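Local coordinates for hypothetical sugar binding protein (Bacteroides thetaiotaomicron, PDB 3SEE) that is of unknown function but probably binds sugars through a galactose-binding-domain-like beta-sandwich, at residues Y112-N117 with L126-F131. Numbering follows the deposited sequence.
Sequences YIKQTN and LNTTFF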
loop_
_atom_site.group_PDB
_atom_site.type_symbol
_atom_site.label_atom_id
_atom_site.label_comp_id
_atom_site.label_asym_id
_atom_site.label_seq_id
_atom_site.Cartn_x
_atom_site.Cartn_y
_atom_site.Cartn_z
ATOM N N TYR A 112 2.524 -0.899 0.612
ATOM C CA TYR A 112 2.932 -1.867 1.619
ATOM C C TYR A 112 1.788 -2.878 1.771
ATOM O O TYR A 112 0.666 -2.638 1.308
ATOM C CB TYR A 112 3.341 -1.220 2.956
ATOM C CG TYR A 112 2.278 -0.432 3.689
ATOM C CD1 TYR A 112 1.290 -1.073 4.423
ATOM C CD2 TYR A 112 2.245 0.949 3.624
ATOM C CE1 TYR A 112 0.319 -0.361 5.097
ATOM C CE2 TYR A 112 1.265 1.673 4.289
ATOM C CZ TYR A 112 0.307 1.009 5.033
ATOM O OH TYR A 112 -0.686 1.694 5.709
ATOM N N ILE A 113 2.078 -3.999 2.437
ATOM C CA ILE A 113 1.084 -5.048 2.658
ATOM C C ILE A 113 1.221 -5.463 4.120
ATOM O O ILE A 113 2.258 -5.979 4.541
ATOM C CB ILE A 113 1.275 -6.252 1.707
ATOM C CG1 ILE A 113 1.422 -5.805 0.242
ATOM C CG2 ILE A 113 0.076 -7.220 1.863
ATOM C CD1 ILE A 113 1.620 -6.967 -0.762
ATOM N N LYS A 114 0.176 -5.191 4.902
ATOM C CA LYS A 114 0.227 -5.234 6.360
ATOM C C LYS A 114 -0.824 -6.175 6.932
ATOM O O LYS A 114 -1.923 -6.315 6.414
ATOM C CB LYS A 114 0.040 -3.818 6.950
ATOM C CG LYS A 114 0.347 -3.713 8.430
ATOM C CD LYS A 114 0.260 -2.274 8.908
ATOM C CE LYS A 114 0.673 -2.101 10.356
ATOM N NZ LYS A 114 -0.266 -2.777 11.304
ATOM N N GLN A 115 -0.491 -6.763 8.072
ATOM C CA GLN A 115 -1.430 -7.533 8.869
ATOM C C GLN A 115 -2.609 -6.670 9.332
ATOM O O GLN A 115 -2.421 -5.574 9.847
ATOM C CB GLN A 115 -0.689 -8.099 10.062
ATOM C CG GLN A 115 -1.551 -8.962 10.987
ATOM C CD GLN A 115 -0.729 -9.770 11.974
ATOM O OE1 GLN A 115 0.431 -10.086 11.690
ATOM N NE2 GLN A 115 -1.329 -10.156 13.106
ATOM N N THR A 116 -3.836 -7.189 9.188
ATOM C CA THR A 116 -5.016 -6.408 9.545
ATOM C C THR A 116 -5.189 -6.237 11.053
ATOM O O THR A 116 -5.361 -5.102 11.529
ATOM C CB THR A 116 -6.275 -7.021 8.946
ATOM O OG1 THR A 116 -6.062 -7.207 7.543
ATOM C CG2 THR A 116 -7.500 -6.147 9.181
ATOM N N ASN A 117 -5.160 -7.365 11.766
ATOM C CA ASN A 117 -5.459 -7.382 13.193
ATOM C C ASN A 117 -4.220 -7.801 13.970
ATOM O O ASN A 117 -3.870 -8.973 13.999
ATOM C CB ASN A 117 -6.655 -8.300 13.479
ATOM C CG ASN A 117 -7.968 -7.668 13.076
ATOM O OD1 ASN A 117 -8.150 -6.472 13.296
ATOM N ND2 ASN A 117 -8.887 -8.446 12.505
ATOM N N LEU A 126 1.014 -1.710 19.886
ATOM C CA LEU A 126 0.587 -2.590 18.779
ATOM C C LEU A 126 1.782 -2.979 17.910
ATOM O O LEU A 126 2.585 -2.135 17.513
ATOM C CB LEU A 126 -0.460 -1.943 17.848
ATOM C CG LEU A 126 -1.932 -1.909 18.248
ATOM C CD1 LEU A 126 -2.739 -1.163 17.208
ATOM C CD2 LEU A 126 -2.411 -3.334 18.398
ATOM N N ASN A 127 1.863 -4.253 17.575
ATOM C CA ASN A 127 2.800 -4.700 16.544
ATOM C C ASN A 127 2.451 -4.084 15.189
ATOM O O ASN A 127 1.298 -3.722 14.940
ATOM C CB ASN A 127 2.737 -6.215 16.376
ATOM C CG ASN A 127 3.261 -6.986 17.563
ATOM O OD1 ASN A 127 4.086 -6.514 18.357
ATOM N ND2 ASN A 127 2.811 -8.228 17.651
ATOM N N THR A 128 3.467 -4.000 14.344
ATOM C CA THR A 128 3.302 -3.585 12.947
ATOM C C THR A 128 4.028 -4.623 12.095
ATOM O O THR A 128 5.254 -4.633 12.026
ATOM C CB THR A 128 3.862 -2.176 12.692
ATOM O OG1 THR A 128 5.258 -2.155 13.021
ATOM C CG2 THR A 128 3.151 -1.102 13.515
ATOM N N THR A 129 3.252 -5.507 11.477
ATOM C CA THR A 129 3.768 -6.672 10.765
ATOM C C THR A 129 3.494 -6.548 9.279
ATOM O O THR A 129 2.342 -6.377 8.887
ATOM C CB THR A 129 3.084 -7.958 11.283
ATOM O OG1 THR A 129 3.097 -7.969 12.723
ATOM C CG2 THR A 129 3.746 -9.194 10.751
ATOM N N PHE A 130 4.534 -6.613 8.463
ATOM C CA PHE A 130 4.430 -6.376 7.023
ATOM C C PHE A 130 5.107 -7.513 6.261
ATOM O O PHE A 130 6.149 -7.985 6.704
ATOM C CB PHE A 130 5.151 -5.091 6.617
ATOM C CG PHE A 130 4.725 -3.844 7.334
ATOM C CD1 PHE A 130 5.266 -3.492 8.565
ATOM C CD2 PHE A 130 3.826 -2.972 6.748
ATOM C CE1 PHE A 130 4.925 -2.292 9.177
ATOM C CE2 PHE A 130 3.488 -1.782 7.359
ATOM C CZ PHE A 130 4.021 -1.462 8.564
ATOM N N PHE A 131 4.621 -7.849 5.072
ATOM C CA PHE A 131 5.432 -8.681 4.188
ATOM C C PHE A 131 6.647 -7.900 3.669
ATOM O O PHE A 131 6.575 -6.690 3.435
ATOM C CB PHE A 131 4.615 -9.185 3.024
ATOM C CG PHE A 131 3.526 -10.134 3.420
ATOM C CD1 PHE A 131 3.824 -11.305 4.085
ATOM C CD2 PHE A 131 2.192 -9.863 3.144
ATOM C CE1 PHE A 131 2.809 -12.189 4.445
ATOM C CE2 PHE A 131 1.181 -10.729 3.512
ATOM C CZ PHE A 131 1.492 -11.898 4.153
HETATM O O HOH W 1 4.847 -4.449 3.188
HETATM O O HOH W 2 -0.342 -1.739 13.962
#
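Phe130 turns the CD2-CE2 edge of its ring toward the face of Tyr112 in an offset edge-to-face pair, the planes at 85° and CE2 3.7 Å from Tyr112 CD1. One face of the same phenyl ring is covered by the aliphatic chain of Lys114: CG makes a CH-pi contact 4.2 Å from the Phe130 ring centroid, while CD and CE pass over CE2 and CZ. Lys114 CG stands anti to the backbone N (chi1 -169°), and the chain stays extended as far as CE before bending at the last torsion. That bend holds NZ above the same face but 5.7 Å from the Phe130 centroid, so any cation-pi attraction is weak; NZ forms a salt bridge with Glu118. A water 2.9 Å from Lys114 NZ links it to Asn127 O.

Ile113 and Phe131 pack separately, CG2 meeting the ring edge at CD2, 3.6 Å away. Between these clusters the backbones form a single antiparallel bridge, Lys114 with Phe130. Phe131 N donates to Ile113 O at 3.1 Å, and Gln115 N to Thr129 O at 3.0 Å, the latter nearly straight (174°). Gln115 lays its amide OE1 3.4 Å from Thr129 CB, and its NE2 donates to Asn117 O.

The bridge joins strand 108-115 of one sheet to strand 130-133 of the other in this galactose-binding-like fold, the strands being connected by the loop 116-129. Glu118, from that loop, also accepts a hydrogen bond from Thr129 OG1; one carboxylate thus ties both segments together, and its charge probably stabilises the lysine ammonium beside the largely apolar Tyr112-Phe130 cluster.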